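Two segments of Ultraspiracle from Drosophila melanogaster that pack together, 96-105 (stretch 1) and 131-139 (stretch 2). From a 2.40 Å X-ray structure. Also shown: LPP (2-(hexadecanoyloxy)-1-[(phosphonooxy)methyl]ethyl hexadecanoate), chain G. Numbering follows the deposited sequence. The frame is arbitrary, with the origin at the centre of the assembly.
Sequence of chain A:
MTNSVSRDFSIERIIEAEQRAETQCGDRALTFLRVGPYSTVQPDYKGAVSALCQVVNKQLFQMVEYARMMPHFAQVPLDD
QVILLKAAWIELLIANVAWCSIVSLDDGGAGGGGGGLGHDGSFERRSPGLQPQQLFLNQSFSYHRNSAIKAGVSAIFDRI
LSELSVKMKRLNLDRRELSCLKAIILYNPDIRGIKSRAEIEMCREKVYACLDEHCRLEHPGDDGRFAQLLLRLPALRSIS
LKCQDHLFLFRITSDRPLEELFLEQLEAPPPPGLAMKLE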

# COMPACT_ATOMS: atom_id res chain seq x y z
N ASN A 96 3.65 10.42 -26.64
CA ASN A 96 3.62 11.74 -27.25
C ASN A 96 3.62 11.67 -28.78
O ASN A 96 2.96 12.48 -29.42
CB ASN A 96 4.79 12.59 -26.76
CG ASN A 96 4.51 13.26 -25.42
OD1 ASN A 96 5.43 13.50 -24.61
ND2 ASN A 96 3.25 13.60 -25.18
N VAL A 97 4.35 10.72 -29.37
CA VAL A 97 4.35 10.64 -30.83
C VAL A 97 2.99 10.11 -31.28
O VAL A 97 2.49 10.52 -32.32
CB VAL A 97 5.48 9.72 -31.41
CG1 VAL A 97 6.78 10.00 -30.73
CG2 VAL A 97 5.11 8.27 -31.28
N ALA A 98 2.39 9.22 -30.50
CA ALA A 98 1.08 8.68 -30.87
C ALA A 98 0.06 9.82 -30.97
O ALA A 98 -0.73 9.87 -31.92
CB ALA A 98 0.62 7.63 -29.85
N TRP A 99 0.09 10.73 -30.00
CA TRP A 99 -0.80 11.88 -29.91
C TRP A 99 -0.57 12.92 -31.01
O TRP A 99 -1.53 13.47 -31.55
CB TRP A 99 -0.65 12.53 -28.53
CG TRP A 99 -1.43 13.81 -28.34
CD1 TRP A 99 -0.95 15.09 -28.41
CD2 TRP A 99 -2.83 13.93 -28.06
NE1 TRP A 99 -1.96 16.00 -28.20
CE2 TRP A 99 -3.12 15.32 -27.99
CE3 TRP A 99 -3.87 13.01 -27.88
CZ2 TRP A 99 -4.41 15.81 -27.73
CZ3 TRP A 99 -5.17 13.50 -27.63
CH2 TRP A 99 -5.42 14.88 -27.56
N CYS A 100 0.70 13.21 -31.34
CA CYS A 100 1.02 14.17 -32.39
C CYS A 100 0.69 13.61 -33.75
O CYS A 100 0.50 14.36 -34.70
CB CYS A 100 2.51 14.53 -32.41
SG CYS A 100 3.09 15.53 -31.07
N SER A 101 0.63 12.29 -33.85
CA SER A 101 0.35 11.66 -35.13
C SER A 101 -1.15 11.46 -35.38
O SER A 101 -1.56 10.70 -36.27
CB SER A 101 1.11 10.33 -35.21
OG SER A 101 2.50 10.56 -35.00
N ILE A 102 -1.97 12.15 -34.60
CA ILE A 102 -3.42 12.06 -34.75
C ILE A 102 -3.88 13.13 -35.75
O ILE A 102 -4.96 13.01 -36.34
CB ILE A 102 -4.16 12.25 -33.39
CG1 ILE A 102 -3.85 11.08 -32.47
CG2 ILE A 102 -5.67 12.33 -33.61
CD1 ILE A 102 -4.55 11.14 -31.15
N VAL A 103 -3.05 14.16 -35.93
CA VAL A 103 -3.36 15.26 -36.84
C VAL A 103 -3.47 14.86 -38.30
O VAL A 103 -4.36 15.33 -39.01
CB VAL A 103 -2.31 16.38 -36.72
CG1 VAL A 103 -2.27 17.20 -37.99
CG2 VAL A 103 -2.65 17.28 -35.53
N SER A 104 -2.58 13.99 -38.76
CA SER A 104 -2.61 13.58 -40.16
C SER A 104 -3.12 12.17 -40.40
O SER A 104 -2.61 11.47 -41.28
CB SER A 104 -1.23 13.73 -40.79
OG SER A 104 -0.28 12.88 -40.17
N LEU A 105 -4.13 11.74 -39.64
CA LEU A 105 -4.71 10.42 -39.82
C LEU A 105 -5.76 10.46 -40.93
O LEU A 105 -6.92 10.84 -40.71
CB LEU A 105 -5.33 9.91 -38.52
CG LEU A 105 -4.41 9.11 -37.58
CD1 LEU A 105 -5.14 8.79 -36.29
CD2 LEU A 105 -3.98 7.81 -38.26
N GLN A 131 -4.22 2.82 -44.07
CA GLN A 131 -2.91 2.68 -43.45
C GLN A 131 -2.15 4.00 -43.40
O GLN A 131 -1.65 4.47 -44.43
CB GLN A 131 -2.05 1.66 -44.21
CG GLN A 131 -0.65 1.50 -43.64
CD GLN A 131 0.15 0.41 -44.31
OE1 GLN A 131 0.53 0.54 -45.48
NE2 GLN A 131 0.40 -0.68 -43.59
N PRO A 132 -2.05 4.62 -42.21
CA PRO A 132 -1.35 5.90 -42.00
C PRO A 132 0.04 6.00 -42.64
O PRO A 132 0.79 5.03 -42.69
CB PRO A 132 -1.34 6.05 -40.47
CG PRO A 132 -1.62 4.66 -39.95
CD PRO A 132 -2.61 4.13 -40.94
N GLN A 133 0.37 7.20 -43.11
CA GLN A 133 1.64 7.43 -43.78
C GLN A 133 2.60 8.39 -43.08
O GLN A 133 3.74 8.54 -43.50
CB GLN A 133 1.36 7.95 -45.20
N GLN A 134 2.14 9.03 -42.02
CA GLN A 134 2.97 9.98 -41.29
C GLN A 134 3.04 9.79 -39.79
O GLN A 134 2.02 9.60 -39.13
CB GLN A 134 2.50 11.41 -41.55
CG GLN A 134 2.99 12.03 -42.83
CD GLN A 134 3.05 13.54 -42.71
OE1 GLN A 134 4.00 14.10 -42.16
NE2 GLN A 134 2.02 14.20 -43.20
N LEU A 135 4.25 9.86 -39.25
CA LEU A 135 4.48 9.71 -37.82
C LEU A 135 5.17 10.98 -37.35
O LEU A 135 6.26 11.31 -37.81
CB LEU A 135 5.38 8.49 -37.56
CG LEU A 135 5.62 8.03 -36.13
CD1 LEU A 135 4.30 7.63 -35.49
CD2 LEU A 135 6.54 6.83 -36.14
N PHE A 136 4.52 11.70 -36.44
CA PHE A 136 5.08 12.94 -35.91
C PHE A 136 5.78 12.77 -34.57
O PHE A 136 5.31 12.04 -33.70
CB PHE A 136 3.99 14.00 -35.72
CG PHE A 136 3.46 14.57 -37.01
CD1 PHE A 136 2.64 13.83 -37.84
CD2 PHE A 136 3.79 15.87 -37.38
CE1 PHE A 136 2.15 14.37 -39.02
CE2 PHE A 136 3.30 16.43 -38.56
CZ PHE A 136 2.48 15.68 -39.38
N LEU A 137 6.91 13.45 -34.40
CA LEU A 137 7.67 13.42 -33.16
C LEU A 137 7.40 14.73 -32.44
O LEU A 137 7.49 14.82 -31.21
CB LEU A 137 9.17 13.28 -33.44
CG LEU A 137 9.74 11.87 -33.61
CD1 LEU A 137 9.17 11.21 -34.85
CD2 LEU A 137 11.25 11.96 -33.70
N ASN A 138 7.07 15.74 -33.24
CA ASN A 138 6.77 17.10 -32.78
C ASN A 138 5.63 17.56 -33.65
O ASN A 138 4.93 16.75 -34.24
CB ASN A 138 7.93 18.05 -33.10
CG ASN A 138 9.10 17.90 -32.17
OD1 ASN A 138 10.20 18.33 -32.48
ND2 ASN A 138 8.86 17.31 -31.00
N GLN A 139 5.51 18.88 -33.79
CA GLN A 139 4.48 19.45 -34.65
C GLN A 139 5.13 19.80 -35.99
O GLN A 139 4.45 19.99 -36.99
CB GLN A 139 3.88 20.71 -34.02
P1 LPP G . 20.55 0.67 -46.61
O2 LPP G . 19.20 0.64 -47.51
O3 LPP G . 21.76 0.85 -47.67
O4 LPP G . 20.71 -0.74 -45.62
O5 LPP G . 20.52 2.06 -45.74
C6 LPP G . 19.25 2.59 -45.43
C7 LPP G . 19.36 3.55 -44.25
C8 LPP G . 18.25 4.60 -44.37
O9 LPP G . 19.15 2.81 -43.05
O27 LPP G . 18.17 5.36 -43.19
C11 LPP G . 20.12 3.02 -42.10
O10 LPP G . 21.26 3.43 -42.31
C12 LPP G . 19.58 2.65 -40.73
C13 LPP G . 19.06 3.92 -40.05
C14 LPP G . 19.12 3.77 -38.55
C15 LPP G . 17.70 3.71 -38.01
C16 LPP G . 17.62 4.46 -36.70
C17 LPP G . 16.15 4.68 -36.36
C18 LPP G . 15.95 4.47 -34.87
C19 LPP G . 15.05 3.27 -34.65
C20 LPP G . 13.71 3.74 -34.10
C21 LPP G . 13.41 3.05 -32.77
C22 LPP G . 14.11 3.80 -31.63
C23 LPP G . 13.14 4.75 -30.96
C24 LPP G . 13.94 5.68 -30.05
C25 LPP G . 13.00 6.62 -29.30
C26 LPP G . 12.78 6.11 -27.87
C29 LPP G . 17.29 6.39 -43.33
O28 LPP G . 16.47 6.53 -44.23
C30 LPP G . 17.50 7.35 -42.16
C31 LPP G . 16.19 8.07 -41.82
C32 LPP G . 15.68 7.62 -40.45
C33 LPP G . 14.26 7.06 -40.59
C34 LPP G . 13.72 6.67 -39.23
C35 LPP G . 12.25 6.30 -39.34
C36 LPP G . 11.55 6.59 -38.02
C37 LPP G . 11.20 5.28 -37.32
C38 LPP G . 9.89 5.41 -36.55
C39 LPP G . 10.15 5.40 -35.05
C40 LPP G . 10.09 6.83 -34.53
C41 LPP G . 9.87 6.83 -33.03
C42 LPP G . 10.61 8.01 -32.44
C43 LPP G . 10.07 8.31 -31.04
C44 LPP G . 10.66 9.63 -30.54

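A single hydrogen bond joins the two stretches, and S101 makes it. Just past the end of the helix, its hydroxyl accepts from the strand backbone, F136 N to S101 OG at 2.7 Å with an angle of 156° at the hydrogen, and donates to its own helix, S101 OG to V97 O, also 2.7 Å. Serine suits this place because its short side chain, in the m rotamer, carries one group able to do both at once, tying the helix end to the strand.

Close packing of backbone and side chain surrounds this bond. V97 lies against the carbonyl of F136; V97 CA to F136 O at 3.3 Å is a CA-H...O contact, bent at 123°. S104, its CA-to-CB bond toward the other stretch, has a short side chain that places OG near the plane of the F136 ring, at its edge, 3.1 Å from F136 CE1.

Apolar contacts complete the join. F136, which gives up the most surface here, and C100 each direct the CA-to-CB bond toward the other stretch, so F136 CB and C100 CB meet at 3.7 Å. L105 starts out sideways, but its long apolar side chain brings its end nearer, L105 CD2 reaching P132 CB on the apolar ring at 3.9 Å. V97 CG2 lies 4.3 Å from L135 CD1. V97 and L135 also border the lipid: V97 CG1 to LPP C43 and L135 CD2 to LPP C38 are both 3.7 Å, so these branched side chains touch each other and one acyl chain of the lipid.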